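PDB 7AE5: phenolic acid decarboxylase from Sedimentibacter hydroxybenzoicus, which catalyses the reversible, non-oxidative decarboxylation of 4-hydroxybenzoate and 3,4-dihydroxybenzoate, using prenylated FMN and manganese, in anaerobic detoxification of phenolic compounds. Local coordinates for residues Asn210-Phe215 against Ala233-Val238; Gly45-Ala50 against Ser70-Ala75. One frame throughout, in Å; residues are numbered along the deposited sequence.

Contact 1. Residues Asn210-Phe215 against Ala233-Val238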
loop_
_atom_site.group_PDB
_atom_site.type_symbol
_atom_site.label_atom_id
_atom_site.label_comp_id
_atom_site.label_asym_id
_atom_site.label_seq_id
_atom_site.Cartn_x
_atom_site.Cartn_y
_atom_site.Cartn_z
ATOM N N ASN C 210 -1.050 42.746 -29.923
ATOM C CA ASN C 210 0.059 42.873 -28.988
ATOM C C ASN C 210 0.168 41.559 -28.220
ATOM O O ASN C 210 -0.840 41.075 -27.687
ATOM C CB ASN C 210 -0.201 44.072 -28.066
ATOM C CG ASN C 210 0.824 44.225 -26.948
ATOM O OD1 ASN C 210 1.774 43.456 -26.824
ATOM N ND2 ASN C 210 0.620 45.241 -26.119
ATOM N N PRO C 211 1.351 40.939 -28.166
ATOM C CA PRO C 211 1.459 39.632 -27.494
ATOM C C PRO C 211 1.007 39.641 -26.043
ATOM O O PRO C 211 0.584 38.594 -25.537
ATOM C CB PRO C 211 2.952 39.294 -27.623
ATOM C CG PRO C 211 3.628 40.584 -27.993
ATOM C CD PRO C 211 2.620 41.333 -28.800
ATOM N N LEU C 212 1.074 40.784 -25.355
ATOM C CA LEU C 212 0.605 40.827 -23.973
ATOM C C LEU C 212 -0.914 40.798 -23.895
ATOM O O LEU C 212 -1.471 40.336 -22.892
ATOM C CB LEU C 212 1.138 42.069 -23.257
ATOM C CG LEU C 212 2.512 41.943 -22.597
ATOM C CD1 LEU C 212 2.553 40.760 -21.640
ATOM C CD2 LEU C 212 3.605 41.844 -23.636
ATOM N N VAL C 213 -1.599 41.288 -24.928
ATOM C CA VAL C 213 -3.056 41.226 -24.948
ATOM C C VAL C 213 -3.519 39.779 -25.059
ATOM O O VAL C 213 -4.390 39.328 -24.305
ATOM C CB VAL C 213 -3.614 42.087 -26.093
ATOM C CG1 VAL C 213 -5.108 41.853 -26.253
ATOM C CG2 VAL C 213 -3.318 43.554 -25.839
ATOM N N THR C 214 -2.940 39.032 -26.003
ATOM C CA THR C 214 -3.221 37.604 -26.103
ATOM C C THR C 214 -2.869 36.887 -24.807
ATOM O O THR C 214 -3.558 35.944 -24.401
ATOM C CB THR C 214 -2.445 36.998 -27.274
ATOM O OG1 THR C 214 -2.707 37.749 -28.467
ATOM C CG2 THR C 214 -2.850 35.548 -27.498
ATOM N N PHE C 215 -1.798 37.330 -24.143
ATOM C CA PHE C 215 -1.407 36.740 -22.866
ATOM C C PHE C 215 -2.500 36.919 -21.819
ATOM O O PHE C 215 -2.939 35.948 -21.193
ATOM C CB PHE C 215 -0.093 37.361 -22.392
ATOM C CG PHE C 215 0.641 36.533 -21.374
ATOM C CD1 PHE C 215 1.164 35.294 -21.710
ATOM C CD2 PHE C 215 0.820 37.000 -20.082
ATOM C CE1 PHE C 215 1.849 34.536 -20.776
ATOM C CE2 PHE C 215 1.503 36.247 -19.142
ATOM C CZ PHE C 215 2.017 35.013 -19.491
ATOM N N ALA C 233 -0.145 46.460 -16.681
ATOM C CA ALA C 233 0.693 45.988 -15.585
ATOM C C ALA C 233 1.792 45.065 -16.093
ATOM O O ALA C 233 2.920 45.091 -15.585
ATOM C CB ALA C 233 -0.164 45.281 -14.536
ATOM N N LEU C 234 1.486 44.244 -17.100
ATOM C CA LEU C 234 2.500 43.375 -17.683
ATOM C C LEU C 234 3.489 44.143 -18.549
ATOM O O LEU C 234 4.577 43.629 -18.829
ATOM C CB LEU C 234 1.836 42.269 -18.502
ATOM C CG LEU C 234 0.833 41.393 -17.749
ATOM C CD1 LEU C 234 0.382 40.232 -18.619
ATOM C CD2 LEU C 234 1.432 40.890 -16.443
ATOM N N GLN C 235 3.139 45.355 -18.979
ATOM C CA GLN C 235 4.052 46.226 -19.704
ATOM C C GLN C 235 4.855 47.126 -18.772
ATOM O O GLN C 235 5.296 48.203 -19.190
ATOM C CB GLN C 235 3.282 47.069 -20.723
ATOM C CG GLN C 235 2.553 46.245 -21.773
ATOM C CD GLN C 235 1.911 47.096 -22.851
ATOM O OE1 GLN C 235 1.979 46.770 -24.036
ATOM N NE2 GLN C 235 1.283 48.195 -22.445
ATOM N N ASP C 236 5.039 46.707 -17.517
ATOM C CA ASP C 236 5.833 47.434 -16.528
ATOM C C ASP C 236 5.299 48.844 -16.287
ATOM O O ASP C 236 6.067 49.776 -16.040
ATOM C CB ASP C 236 7.311 47.480 -16.929
ATOM C CG ASP C 236 8.240 47.311 -15.743
ATOM O OD1 ASP C 236 9.467 47.460 -15.921
ATOM O OD2 ASP C 236 7.742 47.028 -14.632
ATOM N N GLY C 237 3.981 49.010 -16.352
ATOM C CA GLY C 237 3.363 50.282 -16.039
ATOM C C GLY C 237 3.157 51.217 -17.207
ATOM O O GLY C 237 3.049 52.430 -16.996
ATOM N N VAL C 238 3.096 50.701 -18.427
ATOM C CA VAL C 238 2.865 51.504 -19.623
ATOM C C VAL C 238 1.463 51.189 -20.134
ATOM O O VAL C 238 1.202 50.050 -20.546
ATOM C CB VAL C 238 3.922 51.234 -20.706
ATOM C CG1 VAL C 238 3.568 51.977 -21.986
ATOM C CG2 VAL C 238 5.301 51.643 -20.211
#
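N210 and Q235 meet tip to tip, amide to amide, where one helix starts and another has just ended. N210 ND2 donates to Q235 OE1 at 2.9 Å, with the acceptor lying nearly in the amide plane of N210; seen from Q235 the donor sits above the carbonyl plane, and the two amide planes are turned 34° from each other. N210 has CG anti to its backbone N (chi1 174°), and its other amide atom, OD1, accepts from L212 N at 3.1 Å, an N-cap bond. The same side chain therefore caps helix 211-217 and reaches across. Q235 runs extended beyond CG, and its NE2 turns back to V238 O at 2.7 Å, so both ends of this amide are engaged and its rotation is fixed. Beside this polar pair lies a leucine contact: L212 CD1 rests against L234 CB at 3.6 Å, the two side chains crossing obliquely. L234 then sends CD1 to the edge of the F215 ring, in its plane, 3.6 Å from F215 CD2; the F215 and L234 side chains cross at about a right angle. Every touching residue is buried. Helix 227-234 finishes in a Schellman motif with D236 as the C-prime residue at positive phi, and D236 forms salt bridges with R95 and K99. M77 of helix 71-77 packs on L212 and F215, while L93 of helix 86-96 covers both F215 and L234, so two further helices close over this junction of helices 211-217 and 227-234 in the Rift-related domain of the UbiD-family enzyme.

Contact 2. Residues Gly45-Ala50 against Ser70-Ala75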
loop_
_atom_site.group_PDB
_atom_site.type_symbol
_atom_site.label_atom_id
_atom_site.label_comp_id
_atom_site.label_asym_id
_atom_site.label_seq_id
_atom_site.Cartn_x
_atom_site.Cartn_y
_atom_site.Cartn_z
ATOM N N GLY C 45 12.039 22.193 -31.004
ATOM C CA GLY C 45 12.491 21.990 -29.640
ATOM C C GLY C 45 12.854 23.261 -28.903
ATOM O O GLY C 45 12.191 23.632 -27.930
ATOM N N LYS C 46 13.913 23.931 -29.351
ATOM C CA LYS C 46 14.390 25.156 -28.731
ATOM C C LYS C 46 14.545 26.234 -29.796
ATOM O O LYS C 46 14.703 25.942 -30.984
ATOM C CB LYS C 46 15.722 24.933 -28.005
ATOM C CG LYS C 46 15.664 23.854 -26.938
ATOM C CD LYS C 46 16.478 22.633 -27.344
ATOM C CE LYS C 46 15.889 21.353 -26.764
ATOM N NZ LYS C 46 15.981 20.202 -27.711
ATOM N N ASN C 47 14.490 27.491 -29.349
ATOM C CA ASN C 47 14.611 28.657 -30.227
ATOM C C ASN C 47 13.566 28.642 -31.338
ATOM O O ASN C 47 13.790 29.199 -32.416
ATOM C CB ASN C 47 16.014 28.760 -30.832
ATOM C CG ASN C 47 17.096 28.830 -29.780
ATOM O OD1 ASN C 47 17.459 29.912 -29.319
ATOM N ND2 ASN C 47 17.617 27.673 -29.388
ATOM N N GLN C 48 12.425 28.009 -31.085
ATOM C CA GLN C 48 11.414 27.847 -32.119
ATOM C C GLN C 48 10.928 29.210 -32.597
ATOM O O GLN C 48 10.497 30.033 -31.778
ATOM C CB GLN C 48 10.239 27.023 -31.598
ATOM C CG GLN C 48 10.635 25.674 -31.029
ATOM C CD GLN C 48 10.572 25.646 -29.522
ATOM O OE1 GLN C 48 11.264 26.409 -28.849
ATOM N NE2 GLN C 48 9.741 24.762 -28.978
ATOM N N PRO C 49 10.986 29.491 -33.894
ATOM C CA PRO C 49 10.566 30.797 -34.398
ATOM C C PRO C 49 9.094 30.816 -34.778
ATOM O O PRO C 49 8.439 29.780 -34.921
ATOM C CB PRO C 49 11.445 30.971 -35.642
ATOM C CG PRO C 49 11.561 29.571 -36.172
ATOM C CD PRO C 49 11.526 28.641 -34.969
ATOM N N ALA C 50 8.579 32.029 -34.928
ATOM C CA ALA C 50 7.305 32.215 -35.598
ATOM C C ALA C 50 7.505 32.065 -37.100
ATOM O O ALA C 50 8.598 32.292 -37.627
ATOM C CB ALA C 50 6.711 33.584 -35.271
ATOM N N SER C 70 7.858 29.704 -28.141
ATOM C CA SER C 70 9.200 29.413 -27.648
ATOM C C SER C 70 9.501 30.362 -26.502
ATOM O O SER C 70 8.921 31.446 -26.404
ATOM C CB SER C 70 10.268 29.553 -28.740
ATOM O OG SER C 70 10.474 30.910 -29.102
ATOM N N TRP C 71 10.425 29.939 -25.635
ATOM C CA TRP C 71 10.840 30.796 -24.535
ATOM C C TRP C 71 11.630 32.004 -25.015
ATOM O O TRP C 71 11.711 33.001 -24.291
ATOM C CB TRP C 71 11.649 29.993 -23.519
ATOM C CG TRP C 71 10.793 29.033 -22.761
ATOM C CD1 TRP C 71 10.893 27.673 -22.746
ATOM C CD2 TRP C 71 9.668 29.365 -21.938
ATOM N NE1 TRP C 71 9.916 27.139 -21.940
ATOM C CE2 TRP C 71 9.149 28.157 -21.436
ATOM C CE3 TRP C 71 9.058 30.568 -21.568
ATOM C CZ2 TRP C 71 8.046 28.115 -20.584
ATOM C CZ3 TRP C 71 7.964 30.525 -20.723
ATOM C CH2 TRP C 71 7.470 29.307 -20.239
ATOM N N GLN C 72 12.210 31.938 -26.214
ATOM C CA GLN C 72 12.817 33.126 -26.803
ATOM C C GLN C 72 11.748 34.147 -27.171
ATOM O O GLN C 72 11.858 35.329 -26.822
ATOM C CB GLN C 72 13.649 32.745 -28.029
ATOM C CG GLN C 72 15.010 32.138 -27.713
ATOM C CD GLN C 72 14.910 30.764 -27.075
ATOM O OE1 GLN C 72 13.945 30.033 -27.296
ATOM N NE2 GLN C 72 15.913 30.406 -26.282
ATOM N N ASN C 73 10.701 33.705 -27.873
ATOM C CA ASN C 73 9.599 34.599 -28.213
ATOM C C ASN C 73 8.891 35.098 -26.959
ATOM O O ASN C 73 8.475 36.261 -26.892
ATOM C CB ASN C 73 8.607 33.882 -29.129
ATOM C CG ASN C 73 9.243 33.406 -30.418
ATOM O OD1 ASN C 73 10.465 33.395 -30.554
ATOM N ND2 ASN C 73 8.412 32.998 -31.371
ATOM N N HIS C 74 8.740 34.225 -25.961
ATOM C CA HIS C 74 8.128 34.624 -24.697
ATOM C C HIS C 74 8.964 35.684 -23.994
ATOM O O HIS C 74 8.421 36.654 -23.451
ATOM C CB HIS C 74 7.951 33.396 -23.804
ATOM C CG HIS C 74 7.007 33.601 -22.660
ATOM N ND1 HIS C 74 7.361 34.279 -21.513
ATOM C CD2 HIS C 74 5.726 33.200 -22.479
ATOM C CE1 HIS C 74 6.337 34.293 -20.678
ATOM N NE2 HIS C 74 5.332 33.645 -21.241
ATOM N N ALA C 75 10.289 35.516 -23.992
ATOM C CA ALA C 75 11.167 36.511 -23.385
ATOM C C ALA C 75 11.030 37.856 -24.086
ATOM O O ALA C 75 10.881 38.896 -23.436
ATOM C CB ALA C 75 12.616 36.026 -23.427
HETATM O O HOH W 1 11.279 27.143 -26.367
#
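S70 OG lies 2.8 Å from Q48 O, a hydroxyl-to-carbonyl hydrogen bond whose proton has another acceptor within reach. The same oxygen accepts from N73 N at 3.1 Å in an almost straight bond (170°), making S70 the N-cap of helix 71-77. With OG between the backbone N and the carbonyl carbon (chi1 71°), the hydroxyl can serve the first turn of the helix while touching the loop. A water makes a second link: it accepts from W71 N at 3.0 Å and donates to Q48 OE1 at 2.6 Å, bridging helix start and loop. Q48 is bent at chi2, which turns CD back toward S70, and OE1 lies 3.3 Å from S70 CB. Farther along, Q72 brings OE1 to N47 N at 3.3 Å, a weak bond; the N47 and Q72 side chains cross with their amide planes 30° apart, N47 OD1 lying against the Q72 amide in packing alone. N73 packs its amide beside Q48 O and A50 N, ND2 being 3.7 Å from A50 N, but its hydrogen bonds go elsewhere: ND2 to V67 O, and OD1 from Q20 NE2. Q20 NE2 also reaches N47 O, joining both segments from outside. N47 also packs on N47 of a second subunit, another copy of this protein. The loop between helix 33-43 and strand 50-53 is thus laid over the N-terminus of helix 71-77, and A50 continues into the mixed sheet through backbone bonds to Q20 and I22.

Overall arrangement
Contact 2 closes before contact 1 opens along the chain, and their centres are about 18 Å apart. Contact 2 belongs to the N-terminal domain of the UbiD family and contact 1 to the Rift-related domain. Helix 71-77 links them: its first turn holds the loop at 45-50, while its later turn faces contact 1. The two contacts touch directly where F215 CE1 comes 3.6 Å from H74 NE2, the rings meeting at about 80°. Together they join the N-terminal region to the part predicted to bind the cofactor, with F215 about 9 Å, between side chains, from T166, a residue predicted to bind prenylated FMN.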